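Local coordinates for peroxiredoxin 6 (Arenicola marina, PDB 2V2G), which probably reduces hydrogen peroxide and organic hydroperoxides to water and alcohols as a thiol-specific peroxidase of the Prx6 subfamily, at the interface of chains A and B. Residues are numbered along the deposited sequence; one frame, centred on the assembly and turned at random. Chains: chain A/B, Peroxiredoxin 6.

The interface of chains A and B. Residues chain A 206-208, 210, 212; chain B 41, 79-80, 83.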
# COMPACT_ATOMS: atom_id res chain seq x y z
N VAL A 206 -21.81 -14.53 16.39
CA VAL A 206 -20.50 -14.29 17.04
C VAL A 206 -20.75 -14.16 18.56
O VAL A 206 -21.87 -13.93 18.97
CB VAL A 206 -19.80 -13.04 16.44
CG1 VAL A 206 -19.39 -13.34 14.98
CG2 VAL A 206 -20.69 -11.80 16.55
N PRO A 207 -19.72 -14.37 19.39
CA PRO A 207 -19.85 -14.34 20.84
C PRO A 207 -20.50 -13.07 21.44
O PRO A 207 -21.18 -13.19 22.46
CB PRO A 207 -18.40 -14.51 21.32
CG PRO A 207 -17.73 -15.19 20.21
CD PRO A 207 -18.35 -14.71 18.98
N SER A 208 -20.30 -11.92 20.80
CA SER A 208 -20.87 -10.62 21.29
C SER A 208 -22.41 -10.65 21.13
O SER A 208 -23.12 -9.89 21.79
CB SER A 208 -20.29 -9.43 20.56
OG SER A 208 -20.56 -9.49 19.19
N LYS A 210 -23.88 -9.75 18.53
CA LYS A 210 -24.22 -8.61 17.71
C LYS A 210 -24.43 -9.17 16.28
O LYS A 210 -24.01 -10.30 15.95
CB LYS A 210 -23.15 -7.50 17.78
CG LYS A 210 -22.93 -6.90 19.17
CD LYS A 210 -21.84 -5.88 19.15
CE LYS A 210 -21.44 -5.41 20.51
NZ LYS A 210 -22.51 -4.69 21.17
N TYR A 212 -23.51 -7.98 13.04
CA TYR A 212 -22.75 -7.22 12.06
C TYR A 212 -21.98 -8.08 11.05
O TYR A 212 -21.50 -7.60 10.02
CB TYR A 212 -21.79 -6.28 12.77
CG TYR A 212 -20.70 -7.00 13.54
CD1 TYR A 212 -19.52 -7.41 12.90
CD2 TYR A 212 -20.85 -7.26 14.89
CE1 TYR A 212 -18.54 -8.05 13.58
CE2 TYR A 212 -19.87 -7.94 15.60
CZ TYR A 212 -18.73 -8.34 14.91
OH TYR A 212 -17.73 -8.97 15.58
N PHE B 41 -16.39 -4.18 16.01
CA PHE B 41 -17.71 -4.73 15.71
C PHE B 41 -18.17 -4.38 14.29
O PHE B 41 -19.38 -4.09 14.04
CB PHE B 41 -18.75 -4.28 16.73
CG PHE B 41 -18.39 -4.57 18.13
CD1 PHE B 41 -18.38 -5.88 18.60
CD2 PHE B 41 -18.13 -3.53 19.02
CE1 PHE B 41 -18.09 -6.17 19.94
CE2 PHE B 41 -17.79 -3.82 20.38
CZ PHE B 41 -17.82 -5.13 20.83
N GLU B 79 -14.00 -6.81 24.29
CA GLU B 79 -15.22 -7.54 23.97
C GLU B 79 -15.19 -8.03 22.51
O GLU B 79 -15.41 -9.21 22.19
CB GLU B 79 -16.43 -6.64 24.20
CG GLU B 79 -17.70 -7.44 24.03
CD GLU B 79 -19.00 -6.65 24.07
OE1 GLU B 79 -18.93 -5.39 24.14
OE2 GLU B 79 -20.06 -7.34 23.96
N TRP B 80 -14.88 -7.11 21.60
CA TRP B 80 -14.84 -7.46 20.18
C TRP B 80 -13.74 -8.51 19.88
O TRP B 80 -13.87 -9.31 18.94
CB TRP B 80 -14.59 -6.21 19.40
CG TRP B 80 -14.49 -6.45 17.89
CD1 TRP B 80 -15.37 -7.12 17.10
CD2 TRP B 80 -13.46 -5.98 17.07
NE1 TRP B 80 -14.94 -7.08 15.78
CE2 TRP B 80 -13.75 -6.40 15.73
CE3 TRP B 80 -12.27 -5.29 17.31
CZ2 TRP B 80 -12.92 -6.08 14.66
CZ3 TRP B 80 -11.45 -4.98 16.21
CH2 TRP B 80 -11.76 -5.41 14.93
N ASP B 83 -14.93 -11.95 19.38
CA ASP B 83 -15.44 -12.19 18.02
C ASP B 83 -14.32 -12.44 17.01
O ASP B 83 -14.44 -13.32 16.10
CB ASP B 83 -16.30 -10.99 17.53
CG ASP B 83 -17.59 -10.77 18.37
OD1 ASP B 83 -17.86 -11.56 19.29
OD2 ASP B 83 -18.25 -9.73 18.09
O HOH W 1 -21.12 -3.88 23.60
O HOH W 2 -22.38 -7.42 23.10
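A:Lys210 CE lies over the centre of the B:Phe41 ring, 3.5 Å from its centroid, a CH-pi contact, while B:Trp80 CB, from the same chain as the ring, covers the opposite face nearer the rim. B:Asp83 OD2, A:Tyr212 CE2 and B:Glu79 CB stand at the edge of this phenyl ring. The A:Tyr212 ring in turn carries the backbone oxygen of B:Phe41 on one face, with O 3.2 Å from CG, and has B:Asp83 OD2 and A:Lys210 CB at its edge. Here a C-terminal segment of one peroxiredoxin subunit packs against helix 74-88 and a loop of the other; the two-fold symmetric interface repeats the patch with chains exchanged. The centre of this patch lies about 45 Å from A:Ser45, the engineered replacement of the peroxidatic cysteine.

The B:Asp83 carboxylate accepts hydrogen bonds on both oxygens. OD1 takes the backbone N of A:Ser208 at 2.9 Å and OD2 takes the hydroxyl OG of the same residue at 2.6 Å, both on syn lone pairs, so one serine spans both oxygens. A:Ser208 OG reaches OD2 from the position between its own N and carbonyl carbon (chi1 61°). The phenol OH of A:Tyr212 meets OD2 at 2.7 Å on the anti side, 19° out of the carboxylate plane. A phenylalanine in place of A:Tyr212 would probably leave OD2 without its anti-side donor, so that the carboxylate would rely on the serine bonds described here for its tie to chain A.

B:Glu79 and A:Lys210 are joined through water: one water lies 2.9 Å from A:Lys210 NZ and 2.7 Å from B:Glu79 OE1. A second links B:Glu79 OE2 to the carbonyl oxygen of A:Ser208.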